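Local coordinates for protein glycosyl hyrolase, family 3 (Deinococcus radiodurans, PDB 3TEV) that probably hydrolyses O-glycosyl bonds, as expected of a glycoside hydrolase family 3 enzyme with a TIM-barrel-type domain, at residues R281-G286 / A304-Y309. Sequence-based numbering, arbitrary orientation.
Sequences RALRAG and AAVAEY
Y309 reaches from helix 296-309 to the last turn of helix 275-285, where its CE2 side meets L283 and its CE1 side R284. Y309 CE2 approaches L283 CB at 3.8 Å, while Y309 CE1 lies 3.6 Å from R284 CG; both aliphatic carbons come at the ring obliquely. A chi1 of 157° swings the ring away from its own backbone N and toward helix 275-285. R284 runs past it in the opposite direction, extended from CG to NE, and its guanidinium plane stands 85° from the ring, with Y309 CD1 over one guanidinium face, so the two planes are not stacked. L283 CD1 also meets both methyls of V306, at 4.0 Å from CG1 and the same from CG2, the two side chains crossing nearly at right angles. No hydrogen bond spans the interface; the contacts are van der Waals, with Y309 OH lying beside L283 CB. Y309 also packs on V317 and K320 of helix 314-330, and K320 NZ hydrogen-bonds L283 O; L283 rests on V290 of strand 290-291. G286, at positive phi, closes helix 275-285 in a Schellman motif. The segments, whose axes diverge by 39°, belong to the helices that precede and follow strand 290-291, the packing of neighbouring outer helices characteristic of a TIM-barrel-type fold.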
ATOM      1  N   ARG A 281      -0.342 -16.584   1.133  1.00 37.14           N
ATOM      2  CA  ARG A 281       0.600 -16.620   0.011  1.00 38.29           C
ATOM      3  C   ARG A 281       1.327 -15.269  -0.167  1.00 37.24           C
ATOM      4  O   ARG A 281       2.543 -15.258  -0.391  1.00 38.43           O
ATOM      5  CB  ARG A 281      -0.113 -17.075  -1.268  1.00 39.09           C
ATOM      6  CG  ARG A 281       0.728 -17.009  -2.552  1.00 43.95           C
ATOM      7  CD  ARG A 281       1.789 -18.149  -2.724  1.00 48.63           C
ATOM      8  NE  ARG A 281       2.601 -17.983  -3.942  1.00 50.67           N
ATOM      9  CZ  ARG A 281       3.441 -18.901  -4.438  1.00 52.31           C
ATOM     10  NH1 ARG A 281       3.603 -20.080  -3.842  1.00 53.05           N
ATOM     11  NH2 ARG A 281       4.124 -18.645  -5.545  1.00 53.03           N
ATOM     12  N   ALA A 282       0.613 -14.146  -0.014  1.00 34.94           N
ATOM     13  CA  ALA A 282       1.245 -12.824  -0.086  1.00 33.88           C
ATOM     14  C   ALA A 282       2.316 -12.646   0.989  1.00 33.74           C
ATOM     15  O   ALA A 282       3.408 -12.146   0.697  1.00 33.25           O
ATOM     16  CB  ALA A 282       0.210 -11.689   0.010  1.00 32.66           C
ATOM     17  N   LEU A 283       2.002 -13.044   2.225  1.00 33.30           N
ATOM     18  CA  LEU A 283       2.944 -12.877   3.315  1.00 34.06           C
ATOM     19  C   LEU A 283       4.165 -13.756   3.049  1.00 35.35           C
ATOM     20  O   LEU A 283       5.289 -13.279   3.148  1.00 35.81           O
ATOM     21  CB  LEU A 283       2.299 -13.195   4.664  1.00 33.36           C
ATOM     22  CG  LEU A 283       1.243 -12.181   5.125  1.00 31.64           C
ATOM     23  CD1 LEU A 283       0.360 -12.810   6.199  1.00 30.03           C
ATOM     24  CD2 LEU A 283       1.872 -10.838   5.611  1.00 27.93           C
ATOM     25  N   ARG A 284       3.937 -15.006   2.639  1.00 36.59           N
ATOM     26  CA  ARG A 284       5.037 -15.930   2.333  1.00 37.66           C
ATOM     27  C   ARG A 284       5.903 -15.402   1.193  1.00 38.08           C
ATOM     28  O   ARG A 284       7.136 -15.467   1.266  1.00 39.15           O
ATOM     29  CB  ARG A 284       4.507 -17.315   1.954  1.00 37.79           C
ATOM     30  CG  ARG A 284       4.086 -18.189   3.108  1.00 39.81           C
ATOM     31  CD  ARG A 284       3.847 -19.644   2.647  1.00 44.33           C
ATOM     32  NE  ARG A 284       3.699 -20.539   3.794  1.00 47.52           N
ATOM     33  CZ  ARG A 284       2.665 -21.347   3.994  1.00 50.04           C
ATOM     34  NH1 ARG A 284       1.677 -21.421   3.112  1.00 52.21           N
ATOM     35  NH2 ARG A 284       2.631 -22.106   5.074  1.00 52.27           N
ATOM     36  N   ALA A 285       5.267 -14.896   0.135  1.00 37.45           N
ATOM     37  CA  ALA A 285       6.007 -14.356  -1.007  1.00 37.09           C
ATOM     38  C   ALA A 285       6.910 -13.167  -0.631  1.00 36.70           C
ATOM     39  O   ALA A 285       7.917 -12.910  -1.306  1.00 36.25           O
ATOM     40  CB  ALA A 285       5.043 -13.956  -2.121  1.00 37.32           C
ATOM     41  N   GLY A 286       6.551 -12.437   0.425  1.00 36.15           N
ATOM     42  CA  GLY A 286       7.351 -11.287   0.847  1.00 35.79           C
ATOM     43  C   GLY A 286       6.654 -10.015   1.329  1.00 35.33           C
ATOM     44  O   GLY A 286       7.344  -9.079   1.750  1.00 36.28           O
ATOM     45  N   ALA A 304      -8.238 -15.953  10.333  1.00 37.24           N
ATOM     46  CA  ALA A 304      -8.196 -17.376  10.626  1.00 38.10           C
ATOM     47  C   ALA A 304      -7.096 -18.081   9.828  1.00 38.33           C
ATOM     48  O   ALA A 304      -6.369 -18.914  10.382  1.00 38.82           O
ATOM     49  CB  ALA A 304      -9.596 -18.059  10.399  1.00 38.29           C
ATOM     50  N   ALA A 305      -6.950 -17.732   8.550  1.00 37.51           N
ATOM     51  CA  ALA A 305      -5.902 -18.340   7.737  1.00 36.75           C
ATOM     52  C   ALA A 305      -4.522 -17.875   8.206  1.00 36.11           C
ATOM     53  O   ALA A 305      -3.594 -18.674   8.319  1.00 36.40           O
ATOM     54  CB  ALA A 305      -6.100 -18.014   6.261  1.00 36.73           C
ATOM     55  N   VAL A 306      -4.377 -16.587   8.496  1.00 34.97           N
ATOM     56  CA  VAL A 306      -3.084 -16.095   8.915  1.00 34.15           C
ATOM     57  C   VAL A 306      -2.738 -16.660  10.300  1.00 35.34           C
ATOM     58  O   VAL A 306      -1.552 -16.878  10.605  1.00 34.82           O
ATOM     59  CB  VAL A 306      -3.029 -14.548   8.859  1.00 34.19           C
ATOM     60  CG1 VAL A 306      -1.698 -14.003   9.395  1.00 31.90           C
ATOM     61  CG2 VAL A 306      -3.260 -14.072   7.411  1.00 33.50           C
ATOM     62  N   ALA A 307      -3.763 -16.933  11.120  1.00 36.52           N
ATOM     63  CA  ALA A 307      -3.539 -17.538  12.448  1.00 38.73           C
ATOM     64  C   ALA A 307      -2.868 -18.919  12.377  1.00 40.53           C
ATOM     65  O   ALA A 307      -2.165 -19.306  13.297  1.00 40.97           O
ATOM     66  CB  ALA A 307      -4.851 -17.620  13.262  1.00 38.56           C
ATOM     67  N   GLU A 308      -3.073 -19.645  11.278  1.00 42.32           N
ATOM     68  CA  GLU A 308      -2.445 -20.964  11.082  1.00 44.08           C
ATOM     69  C   GLU A 308      -1.017 -20.854  10.547  1.00 42.85           C
ATOM     70  O   GLU A 308      -0.181 -21.718  10.809  1.00 43.61           O
ATOM     71  CB  GLU A 308      -3.274 -21.817  10.123  1.00 45.36           C
ATOM     72  CG  GLU A 308      -4.709 -21.994  10.560  1.00 52.05           C
ATOM     73  CD  GLU A 308      -4.813 -22.702  11.908  1.00 61.31           C
ATOM     74  OE1 GLU A 308      -3.989 -23.617  12.188  1.00 65.60           O
ATOM     75  OE2 GLU A 308      -5.716 -22.335  12.700  1.00 65.26           O
ATOM     76  N   TYR A 309      -0.750 -19.784   9.807  1.00 40.61           N
ATOM     77  CA  TYR A 309       0.561 -19.526   9.216  1.00 38.74           C
ATOM     78  C   TYR A 309       1.574 -19.009  10.248  1.00 37.69           C
ATOM     79  O   TYR A 309       2.701 -19.469  10.328  1.00 37.74           O
ATOM     80  CB  TYR A 309       0.381 -18.541   8.052  1.00 38.06           C
ATOM     81  CG  TYR A 309       1.599 -17.733   7.656  1.00 37.63           C
ATOM     82  CD1 TYR A 309       2.683 -18.320   6.990  1.00 38.41           C
ATOM     83  CD2 TYR A 309       1.654 -16.364   7.907  1.00 34.93           C
ATOM     84  CE1 TYR A 309       3.796 -17.557   6.623  1.00 37.00           C
ATOM     85  CE2 TYR A 309       2.731 -15.617   7.527  1.00 35.00           C
ATOM     86  CZ  TYR A 309       3.801 -16.211   6.896  1.00 36.10           C
ATOM     87  OH  TYR A 309       4.882 -15.427   6.547  1.00 37.00           O
TER